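PDB 6JHJ: LamCAT from Aquimarina, which probably hydrolyses laminarin, a beta-1,3-glucan, as a marine bacterial laminarinase of glycoside hydrolase family 16. Local coordinates for residues Ala98-Gly103 with Cys114-Ile119; Gln128-Ile133 with Asn144-Ile149; Tyr157-Ile162 with Phe172-Leu177; Trp164-Ile169 with Glu192-Phe197. All coordinates share one frame; numbering follows the deposited sequence.

All four contacts belong to the curved beta sandwich of a family 16 glycoside hydrolase. Interaction 1 holds most of the segment that matches the family's E-x-D-x-x-E signature, with alanine in first place, and so probably lies at the active site. Interaction 2 is a hairpin whose strand 128-136 lies beside strand 116-118 of interaction 1: Asp118 N lies 2.7 Å from Thr132 O, a probable hydrogen bond. Interaction 3 packs against both, with Val173 CG2 3.5 Å from Ile149 CG2 and Ile119 CG1 3.8 Å from Ile162 CG2. Interaction 4 touches both as well, placing Phe197 CD2 3.4 Å from Gly103 N and Phe193 CE1 3.6 Å from Ile133 CG2. The bound calcium ion is remote, about 13 Å from the Phe99 side chain.

Interaction 1: residues Ala98-Gly103 with Cys114-Ile119; sequences AFWMLG and CGAIDI
One face of the Phe99 ring carries Ile119 CD1, which lies 3.9 Å from the ring centroid and 21° off its normal, a CH-pi contact. At the edge of the Trp100 indole, near CE3, is Ala116 CB, while Asp118 OD1 approaches that ring obliquely. These groups belong to an antiparallel pair of strands, 95-103 and 116-118; the chain from Ala116 on to Glu121 matches the family 16 signature E-x-D-x-x-E except at its first residue, so Ala116 is probably the engineered position, standing where the family has its nucleophile. Trp100 with Asp118 and Leu102 with Ala116 are non-hydrogen-bonded pairs on one face, and Leu102 CD2 reaches Ala116 CB at 3.8 Å. Trp100 NE1 itself is held by Asn202. On the other face Met101 pairs with Ile117, and Met101 CG meets Ile119 CD1. Phe99 CG lies opposite the backbone N (chi1 167°), which carries the ring to Ile119 and to Val83 and Ile87 of strand 81-88. With an alanine at Phe99, Ile119 CD1 is likely to lose the ring face it rests on, leaving a gap beside strand 81-88. The backbones are joined as well: Ile119 N donates to Phe99 O over 2.9 Å, in the carbonyl plane.

Interaction 2: residues Gln128-Ile133 with Asn144-Ile149; sequences QTHGTI and NYSGSI
The beta hairpin of strands 128-136 and 142-150 is built on a regular antiparallel ladder between Gln128-Ile133 and Asn144-Ile149. Its three hydrogen-bonded pairs are Thr129 with Ile149, Gly131 with Gly147 and Ile133 with Tyr145. In the middle pair, Gly131 N to Gly147 O and Gly147 N to Gly131 O both measure 2.9 Å, and each N-H points at its acceptor at 167°. On the face of Thr132 and Ser146, a non-hydrogen-bonded pair, the two hydroxyls meet: Thr132 OG1 and Ser146 OG are 2.6 Å apart, a short bond in which either could donate. The torsions differ, with Ser146 OG anti to its backbone N (chi1 -168°) and Thr132 OG1 beside its own N (chi1 -52°), and in this way each oxygen leans across to the other strand. Thr132 CG2 also packs on Ser146 CB at 3.8 Å. A valine in place of Thr132 would probably cost Ser146 OG its hydroxyl partner across the ladder and leave its rotation less fixed. On the opposite face Thr129 and Ile149 lie alongside each other, Thr129 OG1 to Ile149 CG2 3.8 Å, against Val173. Near the strand end a water donates to Gln128 OE1 and bonds Ser148 OG at 2.8 Å, while Gln128 NE2 is engaged by Glu126. The ladder thus couples one face through hydroxyls and water and the other through mainly apolar contact with the neighbouring strands.

Interaction 3: residues Tyr157-Ile162 with Phe172-Leu177; sequences YHIYTI and FVDGNL
Asp174 reaches across to His158 and Ile159 with its carboxylate. From CB the chain turns to a CG lying beside the backbone N (chi1 -57°), which turns the carboxylate to the backbone of strand 158-164. Asp174 OD1 then accepts from Ile159 N at 2.8 Å, with an N-H...O angle of 172° and the donor nearly in line with the C-O bond. OD2 is turned toward the edge of the His158 ring, near its plane, but its spacing from CD2 is too short in the model to be trusted. The Asp174 backbone completes the grip, since Asp174 N donates to Ile159 O over 2.8 Å. Ile159 therefore has both its N-H and its carbonyl taken up by one residue. Next along, Thr161 and Phe172 exchange two backbone bonds, and Thr161 O also lies at the edge of the Phe172 ring, in its plane. On the other face of the sheet, Val173 CG2 packs alongside Tyr160, 3.6 Å from Tyr160 CD1. A water donates to Ile159 O and to Thr161 OG1 and accepts from Gly175 N at 2.9 Å, tying the turn to the strand; Thr161 OG1 is also bonded to Glu84. Asp174, with a phi of 55°, and Gly175 are the inner residues of a type I' turn from Val173 to Asn176, the tight two-residue connection typical of a beta hairpin, here linking strands 168-173 and 176-182.

Interaction 4: residues Trp164-Ile169 with Glu192-Phe197; sequences WDASVI and EFHNNF
Trp164 swings CG away from its backbone N (chi1 168°), which carries the indole across to the loop at Phe193-Phe197. There Trp164 NE1 donates to Phe193 O at 3.0 Å; the acceptor lies in the indole plane and the donor in the carbonyl plane, although the N-H...O angle is a bent 138°. At the far corner of the ring, Trp164 CH2 touches Phe197 CD1 at 3.5 Å, the two six-membered rings turned 80° to each other. Asn195 O lies at the indole edge, 3.5 Å from Trp164 CH2, and is buried by the contact with no hydrogen-bond partner in the model. A second meeting involves His194, whose CE1 comes 3.2 Å from Ala166 O, close to the ring plane; Tyr80 OH and Ile183 O hold its two nitrogens and so fix the ring's rotation. Asp165 OD1 accepts from Ser167 N, an Asx turn, and from Val168 N, the further bond of an Asx motif, just before strand 168-173. Ile169 CD1 meets Phe193 CD1 at 4.2 Å. The contact thereby joins the turn between strands 158-164 and 168-173 to the loop leading into strand 197-205, with Ile117 of strand 116-118 and Ile133 of strand 128-136 packed against Ile169 and Phe193.

Interaction 1: residues Ala98-Gly103 with Cys114-Ile119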
loop_
_atom_site.group_PDB
_atom_site.type_symbol
_atom_site.label_atom_id
_atom_site.label_comp_id
_atom_site.label_asym_id
_atom_site.label_seq_id
_atom_site.Cartn_x
_atom_site.Cartn_y
_atom_site.Cartn_z
ATOM N N ALA A 98 -0.927 -4.238 -1.756
ATOM C CA ALA A 98 -0.507 -3.351 -0.729
ATOM C C ALA A 98 -1.357 -2.104 -0.612
ATOM O O ALA A 98 -1.928 -1.630 -1.590
ATOM C CB ALA A 98 0.950 -3.023 -1.019
ATOM N N PHE A 99 -1.384 -1.540 0.596
ATOM C CA PHE A 99 -2.070 -0.302 0.968
ATOM C C PHE A 99 -1.002 0.410 1.778
ATOM O O PHE A 99 -0.567 -0.131 2.804
ATOM C CB PHE A 99 -3.306 -0.612 1.791
ATOM C CG PHE A 99 -3.919 0.593 2.487
ATOM C CD1 PHE A 99 -4.083 1.804 1.812
ATOM C CD2 PHE A 99 -4.412 0.488 3.755
ATOM C CE1 PHE A 99 -4.708 2.881 2.425
ATOM C CE2 PHE A 99 -5.029 1.592 4.355
ATOM C CZ PHE A 99 -5.159 2.776 3.697
ATOM N N TRP A 100 -0.521 1.547 1.319
ATOM C CA TRP A 100 0.665 2.120 1.888
ATOM C C TRP A 100 0.788 3.569 1.604
ATOM O O TRP A 100 -0.106 4.193 0.961
ATOM C CB TRP A 100 1.876 1.367 1.361
ATOM C CG TRP A 100 2.112 1.251 -0.108
ATOM C CD1 TRP A 100 1.313 0.678 -1.038
ATOM C CD2 TRP A 100 3.327 1.603 -0.811
ATOM N NE1 TRP A 100 1.948 0.640 -2.250
ATOM C CE2 TRP A 100 3.164 1.240 -2.149
ATOM C CE3 TRP A 100 4.506 2.222 -0.434
ATOM C CZ2 TRP A 100 4.182 1.408 -3.094
ATOM C CZ3 TRP A 100 5.504 2.403 -1.367
ATOM C CH2 TRP A 100 5.331 2.016 -2.683
ATOM N N MET A 101 1.859 4.157 2.127
ATOM C CA MET A 101 2.115 5.609 2.005
ATOM C C MET A 101 3.585 5.867 1.695
ATOM O O MET A 101 4.444 5.124 2.190
ATOM C CB MET A 101 1.728 6.332 3.282
ATOM C CG MET A 101 0.372 5.955 3.798
ATOM S SD MET A 101 -0.119 7.010 5.223
ATOM C CE MET A 101 -0.630 8.539 4.396
ATOM N N LEU A 102 3.854 6.944 0.983
ATOM C CA LEU A 102 5.194 7.464 0.715
ATOM C C LEU A 102 5.307 8.937 1.084
ATOM O O LEU A 102 4.366 9.695 0.929
ATOM C CB LEU A 102 5.560 7.312 -0.759
ATOM C CG LEU A 102 5.958 5.936 -1.250
ATOM C CD1 LEU A 102 5.908 5.807 -2.767
ATOM C CD2 LEU A 102 7.323 5.558 -0.723
ATOM N N GLY A 103 6.489 9.366 1.452
ATOM C CA GLY A 103 6.724 10.787 1.754
ATOM C C GLY A 103 6.592 11.608 0.462
ATOM O O GLY A 103 7.121 11.220 -0.594
ATOM N N CYS A 114 12.646 9.054 1.557
ATOM C CA CYS A 114 11.319 9.671 1.750
ATOM C C CYS A 114 10.500 9.027 2.830
ATOM O O CYS A 114 9.579 9.667 3.377
ATOM C CB CYS A 114 10.540 9.725 0.472
ATOM S SG CYS A 114 10.258 8.069 -0.226
ATOM N N GLY A 115 10.829 7.793 3.157
ATOM C CA GLY A 115 10.038 6.983 4.059
ATOM C C GLY A 115 8.864 6.312 3.349
ATOM O O GLY A 115 8.260 6.895 2.420
ATOM N N ALA A 116 8.485 5.130 3.826
ATOM C CA ALA A 116 7.260 4.506 3.442
ATOM C C ALA A 116 6.602 3.917 4.668
ATOM O O ALA A 116 7.309 3.309 5.511
ATOM C CB ALA A 116 7.522 3.401 2.409
ATOM N N ILE A 117 5.282 3.990 4.738
ATOM C CA ILE A 117 4.529 3.325 5.787
ATOM C C ILE A 117 3.633 2.320 5.071
ATOM O O ILE A 117 2.677 2.745 4.372
ATOM C CB ILE A 117 3.610 4.299 6.595
ATOM C CG1 ILE A 117 4.360 5.520 7.049
ATOM C CG2 ILE A 117 2.993 3.494 7.793
ATOM C CD1 ILE A 117 3.490 6.557 7.700
ATOM N N ASP A 118 3.937 1.024 5.179
ATOM C CA ASP A 118 3.086 0.009 4.611
ATOM C C ASP A 118 1.996 -0.328 5.637
ATOM O O ASP A 118 2.306 -0.935 6.689
ATOM C CB ASP A 118 3.883 -1.231 4.277
ATOM C CG ASP A 118 4.946 -0.989 3.185
ATOM O OD1 ASP A 118 4.619 -0.561 2.095
ATOM O OD2 ASP A 118 6.065 -1.282 3.377
ATOM N N ILE A 119 0.751 0.026 5.363
ATOM C CA ILE A 119 -0.326 -0.189 6.265
ATOM C C ILE A 119 -0.829 -1.602 6.161
ATOM O O ILE A 119 -1.165 -2.234 7.178
ATOM C CB ILE A 119 -1.459 0.791 5.967
ATOM C CG1 ILE A 119 -0.994 2.250 6.151
ATOM C CG2 ILE A 119 -2.659 0.488 6.875
ATOM C CD1 ILE A 119 -1.927 3.257 5.525
#

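Interaction 2: residues Gln128-Ile133 with Asn144-Ile149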
loop_
_atom_site.group_PDB
_atom_site.type_symbol
_atom_site.label_atom_id
_atom_site.label_comp_id
_atom_site.label_asym_id
_atom_site.label_seq_id
_atom_site.Cartn_x
_atom_site.Cartn_y
_atom_site.Cartn_z
ATOM N N GLN A 128 -1.504 -14.387 6.977
ATOM C CA GLN A 128 -1.067 -13.250 7.837
ATOM C C GLN A 128 -0.870 -12.041 6.943
ATOM O O GLN A 128 -0.621 -12.211 5.776
ATOM C CB GLN A 128 0.216 -13.550 8.598
ATOM C CG GLN A 128 1.394 -13.727 7.687
ATOM C CD GLN A 128 2.681 -14.097 8.402
ATOM O OE1 GLN A 128 2.731 -14.152 9.636
ATOM N NE2 GLN A 128 3.743 -14.359 7.614
ATOM N N THR A 129 -0.963 -10.840 7.495
ATOM C CA THR A 129 -0.629 -9.613 6.758
ATOM C C THR A 129 0.433 -8.867 7.559
ATOM O O THR A 129 0.625 -9.162 8.761
ATOM C CB THR A 129 -1.866 -8.724 6.489
ATOM O OG1 THR A 129 -2.437 -8.270 7.723
ATOM C CG2 THR A 129 -2.912 -9.467 5.691
ATOM N N HIS A 130 1.138 -7.949 6.895
ATOM C CA HIS A 130 2.260 -7.239 7.497
ATOM C C HIS A 130 2.084 -5.770 7.502
ATOM O O HIS A 130 1.379 -5.213 6.637
ATOM C CB HIS A 130 3.521 -7.522 6.662
ATOM C CG HIS A 130 3.896 -8.960 6.604
ATOM N ND1 HIS A 130 3.407 -9.819 5.645
ATOM C CD2 HIS A 130 4.698 -9.708 7.401
ATOM C CE1 HIS A 130 3.894 -11.034 5.854
ATOM N NE2 HIS A 130 4.720 -10.978 6.879
ATOM N N GLY A 131 2.703 -5.105 8.455
ATOM C CA GLY A 131 2.750 -3.692 8.587
ATOM C C GLY A 131 4.195 -3.299 8.776
ATOM O O GLY A 131 4.857 -3.888 9.596
ATOM N N THR A 132 4.675 -2.310 8.050
ATOM C CA THR A 132 6.098 -2.023 8.045
ATOM C C THR A 132 6.386 -0.557 7.795
ATOM O O THR A 132 5.662 0.109 7.043
ATOM C CB THR A 132 6.707 -2.805 6.870
ATOM O OG1 THR A 132 6.331 -4.168 6.949
ATOM C CG2 THR A 132 8.239 -2.753 6.853
ATOM N N ILE A 133 7.488 -0.040 8.367
ATOM C CA ILE A 133 8.039 1.223 7.929
ATOM C C ILE A 133 9.399 0.990 7.302
ATOM O O ILE A 133 10.120 0.113 7.776
ATOM C CB ILE A 133 8.196 2.286 9.074
ATOM C CG1 ILE A 133 8.698 1.645 10.376
ATOM C CG2 ILE A 133 6.933 3.098 9.272
ATOM C CD1 ILE A 133 9.172 2.735 11.343
ATOM N N ASN A 144 14.248 -1.129 7.862
ATOM C CA ASN A 144 12.781 -1.466 7.914
ATOM C C ASN A 144 12.484 -2.096 9.244
ATOM O O ASN A 144 13.387 -2.663 9.876
ATOM C CB ASN A 144 12.301 -2.199 6.657
ATOM C CG ASN A 144 12.824 -3.586 6.562
ATOM O OD1 ASN A 144 13.034 -4.266 7.589
ATOM N ND2 ASN A 144 13.036 -4.028 5.345
ATOM N N TYR A 145 11.250 -1.958 9.708
ATOM C CA TYR A 145 10.800 -2.507 10.958
ATOM C C TYR A 145 9.368 -2.944 10.757
ATOM O O TYR A 145 8.475 -2.107 10.486
ATOM C CB TYR A 145 10.948 -1.430 12.055
ATOM C CG TYR A 145 10.584 -1.901 13.440
ATOM C CD1 TYR A 145 11.290 -2.942 14.047
ATOM C CD2 TYR A 145 9.650 -1.219 14.224
ATOM C CE1 TYR A 145 10.963 -3.371 15.305
ATOM C CE2 TYR A 145 9.324 -1.655 15.490
ATOM C CZ TYR A 145 10.014 -2.700 16.049
ATOM O OH TYR A 145 9.710 -3.161 17.300
ATOM N N SER A 146 9.125 -4.260 10.871
ATOM C CA SER A 146 7.913 -4.887 10.371
ATOM C C SER A 146 7.291 -5.750 11.470
ATOM O O SER A 146 7.989 -6.400 12.266
ATOM C CB SER A 146 8.255 -5.779 9.171
ATOM O OG SER A 146 7.057 -6.145 8.542
ATOM N N GLY A 147 5.979 -5.832 11.476
ATOM C CA GLY A 147 5.219 -6.765 12.324
ATOM C C GLY A 147 4.136 -7.448 11.469
ATOM O O GLY A 147 3.802 -6.955 10.392
ATOM N N SER A 148 3.518 -8.486 11.997
ATOM C CA SER A 148 2.490 -9.178 11.304
ATOM C C SER A 148 1.424 -9.697 12.225
ATOM O O SER A 148 1.655 -9.798 13.433
ATOM C CB SER A 148 3.085 -10.311 10.521
ATOM O OG SER A 148 3.603 -11.260 11.419
ATOM N N ILE A 149 0.253 -9.997 11.659
ATOM C CA ILE A 149 -0.856 -10.502 12.427
ATOM C C ILE A 149 -1.515 -11.643 11.631
ATOM O O ILE A 149 -1.683 -11.515 10.421
ATOM C CB ILE A 149 -1.862 -9.414 12.748
ATOM C CG1 ILE A 149 -2.989 -9.954 13.624
ATOM C CG2 ILE A 149 -2.424 -8.791 11.477
ATOM C CD1 ILE A 149 -3.960 -8.907 14.123
HETATM O O HOH W 1 1.617 -13.172 12.101
#

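Interaction 3: residues Tyr157-Ile162 with Phe172-Leu177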
loop_
_atom_site.group_PDB
_atom_site.type_symbol
_atom_site.label_atom_id
_atom_site.label_comp_id
_atom_site.label_asym_id
_atom_site.label_seq_id
_atom_site.Cartn_x
_atom_site.Cartn_y
_atom_site.Cartn_z
ATOM N N TYR A 157 -13.333 -9.214 3.594
ATOM C CA TYR A 157 -13.012 -7.815 3.956
ATOM C C TYR A 157 -12.465 -7.751 5.337
ATOM O O TYR A 157 -13.028 -8.344 6.290
ATOM C CB TYR A 157 -14.216 -6.924 3.935
ATOM C CG TYR A 157 -14.783 -6.595 2.591
ATOM C CD1 TYR A 157 -14.166 -5.680 1.749
ATOM C CD2 TYR A 157 -15.942 -7.236 2.140
ATOM C CE1 TYR A 157 -14.707 -5.371 0.509
ATOM C CE2 TYR A 157 -16.486 -6.926 0.908
ATOM C CZ TYR A 157 -15.887 -5.989 0.115
ATOM O OH TYR A 157 -16.476 -5.656 -1.099
ATOM N N HIS A 158 -11.351 -7.026 5.474
ATOM C CA HIS A 158 -10.798 -6.672 6.773
ATOM C C HIS A 158 -10.481 -5.192 6.760
ATOM O O HIS A 158 -10.313 -4.618 5.690
ATOM C CB HIS A 158 -9.572 -7.508 7.099
ATOM C CG HIS A 158 -9.890 -8.935 7.408
ATOM N ND1 HIS A 158 -9.930 -9.946 6.452
ATOM C CD2 HIS A 158 -10.240 -9.509 8.568
ATOM C CE1 HIS A 158 -10.273 -11.085 7.034
ATOM N NE2 HIS A 158 -10.496 -10.832 8.307
ATOM N N ILE A 159 -10.436 -4.568 7.929
ATOM C CA ILE A 159 -10.080 -3.142 8.052
ATOM C C ILE A 159 -8.622 -2.993 8.473
ATOM O O ILE A 159 -8.233 -3.484 9.511
ATOM C CB ILE A 159 -11.003 -2.447 9.061
ATOM C CG1 ILE A 159 -12.463 -2.551 8.517
ATOM C CG2 ILE A 159 -10.704 -0.968 9.148
ATOM C CD1 ILE A 159 -13.512 -2.124 9.520
ATOM N N TYR A 160 -7.830 -2.339 7.648
ATOM C CA TYR A 160 -6.370 -2.147 7.824
ATOM C C TYR A 160 -6.131 -0.696 8.156
ATOM O O TYR A 160 -6.502 0.164 7.351
ATOM C CB TYR A 160 -5.641 -2.524 6.567
ATOM C CG TYR A 160 -5.858 -3.984 6.211
ATOM C CD1 TYR A 160 -5.132 -4.979 6.893
ATOM C CD2 TYR A 160 -6.807 -4.361 5.333
ATOM C CE1 TYR A 160 -5.353 -6.308 6.623
ATOM C CE2 TYR A 160 -7.030 -5.714 5.045
ATOM C CZ TYR A 160 -6.305 -6.672 5.728
ATOM O OH TYR A 160 -6.466 -8.038 5.502
ATOM N N THR A 161 -5.528 -0.437 9.302
ATOM C CA THR A 161 -5.433 0.908 9.855
ATOM C C THR A 161 -4.049 1.217 10.390
ATOM O O THR A 161 -3.426 0.361 11.026
ATOM C CB THR A 161 -6.406 0.966 11.046
ATOM O OG1 THR A 161 -7.724 0.612 10.617
ATOM C CG2 THR A 161 -6.453 2.330 11.657
ATOM N N ILE A 162 -3.642 2.492 10.317
ATOM C CA ILE A 162 -2.595 2.985 11.151
ATOM C C ILE A 162 -3.109 4.183 11.941
ATOM O O ILE A 162 -3.964 4.894 11.419
ATOM C CB ILE A 162 -1.296 3.417 10.377
ATOM C CG1 ILE A 162 -1.602 4.414 9.256
ATOM C CG2 ILE A 162 -0.501 2.198 9.907
ATOM C CD1 ILE A 162 -0.347 5.111 8.739
ATOM N N PHE A 172 -3.186 -1.686 13.005
ATOM C CA PHE A 172 -4.296 -2.519 13.449
ATOM C C PHE A 172 -4.897 -3.243 12.270
ATOM O O PHE A 172 -4.869 -2.711 11.133
ATOM C CB PHE A 172 -5.430 -1.694 14.091
ATOM C CG PHE A 172 -5.010 -0.702 15.117
ATOM C CD1 PHE A 172 -4.395 0.494 14.754
ATOM C CD2 PHE A 172 -5.213 -0.953 16.470
ATOM C CE1 PHE A 172 -3.982 1.433 15.729
ATOM C CE2 PHE A 172 -4.819 -0.018 17.439
ATOM C CZ PHE A 172 -4.226 1.175 17.070
ATOM N N VAL A 173 -5.421 -4.459 12.504
ATOM C CA VAL A 173 -6.343 -5.107 11.574
ATOM C C VAL A 173 -7.638 -5.398 12.373
ATOM O O VAL A 173 -7.565 -6.030 13.441
ATOM C CB VAL A 173 -5.802 -6.389 10.985
ATOM C CG1 VAL A 173 -6.838 -7.044 10.120
ATOM C CG2 VAL A 173 -4.459 -6.163 10.255
ATOM N N ASP A 174 -8.765 -4.900 11.899
ATOM C CA ASP A 174 -10.048 -5.034 12.556
ATOM C C ASP A 174 -10.001 -4.516 13.981
ATOM O O ASP A 174 -10.631 -5.090 14.855
ATOM C CB ASP A 174 -10.532 -6.503 12.513
ATOM C CG ASP A 174 -10.630 -7.033 11.094
ATOM O OD1 ASP A 174 -10.953 -6.242 10.171
ATOM O OD2 ASP A 174 -10.447 -8.227 10.920
ATOM N N GLY A 175 -9.246 -3.456 14.218
ATOM C CA GLY A 175 -9.095 -2.899 15.552
ATOM C C GLY A 175 -8.136 -3.584 16.474
ATOM O O GLY A 175 -7.977 -3.143 17.596
ATOM N N ASN A 176 -7.460 -4.603 15.997
ATOM C CA ASN A 176 -6.542 -5.398 16.815
ATOM C C ASN A 176 -5.127 -4.876 16.568
ATOM O O ASN A 176 -4.601 -4.973 15.432
ATOM C CB ASN A 176 -6.597 -6.846 16.393
ATOM C CG ASN A 176 -7.902 -7.533 16.777
ATOM O OD1 ASN A 176 -8.535 -8.271 15.997
ATOM N ND2 ASN A 176 -8.327 -7.243 17.936
ATOM N N LEU A 177 -4.522 -4.301 17.590
ATOM C CA LEU A 177 -3.172 -3.732 17.500
ATOM C C LEU A 177 -2.160 -4.830 17.386
ATOM O O LEU A 177 -2.176 -5.773 18.229
ATOM C CB LEU A 177 -2.910 -2.934 18.755
ATOM C CG LEU A 177 -1.498 -2.371 18.963
ATOM C CD1 LEU A 177 -1.231 -1.284 17.920
ATOM C CD2 LEU A 177 -1.483 -1.763 20.367
HETATM O O HOH W 2 -8.391 -1.649 12.154
#

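Interaction 4: residues Trp164-Ile169 with Glu192-Phe197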
loop_
_atom_site.group_PDB
_atom_site.type_symbol
_atom_site.label_atom_id
_atom_site.label_comp_id
_atom_site.label_asym_id
_atom_site.label_seq_id
_atom_site.Cartn_x
_atom_site.Cartn_y
_atom_site.Cartn_z
ATOM N N TRP A 164 -1.032 7.380 13.498
ATOM C CA TRP A 164 0.267 8.013 13.374
ATOM C C TRP A 164 0.261 9.409 14.002
ATOM O O TRP A 164 -0.563 10.236 13.622
ATOM C CB TRP A 164 0.561 8.111 11.893
ATOM C CG TRP A 164 1.690 8.941 11.391
ATOM C CD1 TRP A 164 2.883 9.163 11.974
ATOM C CD2 TRP A 164 1.765 9.513 10.089
ATOM N NE1 TRP A 164 3.700 9.898 11.137
ATOM C CE2 TRP A 164 3.008 10.177 9.994
ATOM C CE3 TRP A 164 0.864 9.629 9.033
ATOM C CZ2 TRP A 164 3.398 10.874 8.849
ATOM C CZ3 TRP A 164 1.244 10.368 7.885
ATOM C CH2 TRP A 164 2.502 11.013 7.842
ATOM N N ASP A 165 1.134 9.620 14.967
ATOM C CA ASP A 165 1.326 10.927 15.619
ATOM C C ASP A 165 2.823 11.195 15.790
ATOM O O ASP A 165 3.632 10.431 15.279
ATOM C CB ASP A 165 0.515 11.064 16.892
ATOM C CG ASP A 165 1.011 10.225 18.018
ATOM O OD1 ASP A 165 2.154 9.707 17.998
ATOM O OD2 ASP A 165 0.232 10.079 18.961
ATOM N N ALA A 166 3.193 12.314 16.427
ATOM C CA ALA A 166 4.563 12.707 16.472
ATOM C C ALA A 166 5.378 11.752 17.374
ATOM O O ALA A 166 6.615 11.842 17.431
ATOM C CB ALA A 166 4.692 14.193 16.982
ATOM N N SER A 167 4.715 10.846 18.071
ATOM C CA SER A 167 5.419 9.922 18.907
ATOM C C SER A 167 5.549 8.515 18.316
ATOM O O SER A 167 6.557 7.853 18.505
ATOM C CB SER A 167 4.679 9.872 20.244
ATOM O OG SER A 167 5.220 8.844 21.014
ATOM N N VAL A 168 4.528 8.073 17.616
ATOM C CA VAL A 168 4.410 6.644 17.284
ATOM C C VAL A 168 3.553 6.408 16.076
ATOM O O VAL A 168 2.652 7.200 15.790
ATOM C CB VAL A 168 3.904 5.901 18.514
ATOM C CG1 VAL A 168 2.452 6.242 18.797
ATOM C CG2 VAL A 168 4.076 4.428 18.385
ATOM N N ILE A 169 3.789 5.276 15.409
ATOM C CA ILE A 169 2.842 4.715 14.405
ATOM C C ILE A 169 2.391 3.350 14.958
ATOM O O ILE A 169 3.230 2.568 15.407
ATOM C CB ILE A 169 3.523 4.514 13.063
ATOM C CG1 ILE A 169 4.061 5.841 12.504
ATOM C CG2 ILE A 169 2.604 3.893 12.072
ATOM C CD1 ILE A 169 5.028 5.686 11.353
ATOM N N GLU A 192 12.028 11.426 8.918
ATOM C CA GLU A 192 11.233 11.726 7.732
ATOM C C GLU A 192 9.787 11.288 7.917
ATOM O O GLU A 192 8.975 11.647 7.082
ATOM C CB GLU A 192 11.866 11.130 6.476
ATOM C CG GLU A 192 13.284 11.692 6.234
ATOM C CD GLU A 192 13.388 13.177 6.378
ATOM O OE1 GLU A 192 12.971 13.857 5.460
ATOM O OE2 GLU A 192 13.937 13.648 7.398
ATOM N N PHE A 193 9.432 10.654 9.037
ATOM C CA PHE A 193 8.002 10.332 9.321
ATOM C C PHE A 193 7.306 11.502 9.960
ATOM O O PHE A 193 6.174 11.387 10.414
ATOM C CB PHE A 193 7.890 9.037 10.162
ATOM C CG PHE A 193 8.349 7.817 9.397
ATOM C CD1 PHE A 193 7.553 7.285 8.409
ATOM C CD2 PHE A 193 9.576 7.279 9.616
ATOM C CE1 PHE A 193 7.981 6.203 7.666
ATOM C CE2 PHE A 193 10.011 6.185 8.879
ATOM C CZ PHE A 193 9.218 5.662 7.882
ATOM N N HIS A 194 7.992 12.643 10.032
ATOM C CA HIS A 194 7.413 13.904 10.497
ATOM C C HIS A 194 7.191 14.874 9.339
ATOM O O HIS A 194 7.300 16.068 9.514
ATOM C CB HIS A 194 8.319 14.540 11.557
ATOM C CG HIS A 194 8.456 13.671 12.725
ATOM N ND1 HIS A 194 7.487 13.563 13.687
ATOM C CD2 HIS A 194 9.396 12.756 13.023
ATOM C CE1 HIS A 194 7.857 12.643 14.554
ATOM N NE2 HIS A 194 8.994 12.130 14.158
ATOM N N ASN A 195 6.849 14.338 8.173
ATOM C CA ASN A 195 6.569 15.106 6.928
ATOM C C ASN A 195 5.234 14.623 6.356
ATOM O O ASN A 195 4.626 13.661 6.913
ATOM C CB ASN A 195 7.644 14.792 5.892
ATOM C CG ASN A 195 8.991 15.339 6.251
ATOM O OD1 ASN A 195 9.089 16.323 6.980
ATOM N ND2 ASN A 195 10.040 14.705 5.748
ATOM N N ASN A 196 4.701 15.257 5.299
ATOM C CA ASN A 196 3.472 14.793 4.684
ATOM C C ASN A 196 3.731 13.538 3.837
ATOM O O ASN A 196 4.758 13.420 3.200
ATOM C CB ASN A 196 2.854 15.861 3.745
ATOM C CG ASN A 196 2.718 17.206 4.406
ATOM O OD1 ASN A 196 2.387 17.306 5.522
ATOM N ND2 ASN A 196 3.215 18.241 3.732
ATOM N N PHE A 197 2.789 12.616 3.860
ATOM C CA PHE A 197 2.820 11.406 3.058
ATOM C C PHE A 197 1.514 11.307 2.280
ATOM O O PHE A 197 0.442 11.733 2.782
ATOM C CB PHE A 197 2.874 10.163 3.974
ATOM C CG PHE A 197 4.239 9.863 4.524
ATOM C CD1 PHE A 197 4.876 10.759 5.342
ATOM C CD2 PHE A 197 4.831 8.677 4.287
ATOM C CE1 PHE A 197 6.184 10.474 5.803
ATOM C CE2 PHE A 197 6.081 8.343 4.762
ATOM C CZ PHE A 197 6.751 9.244 5.546
#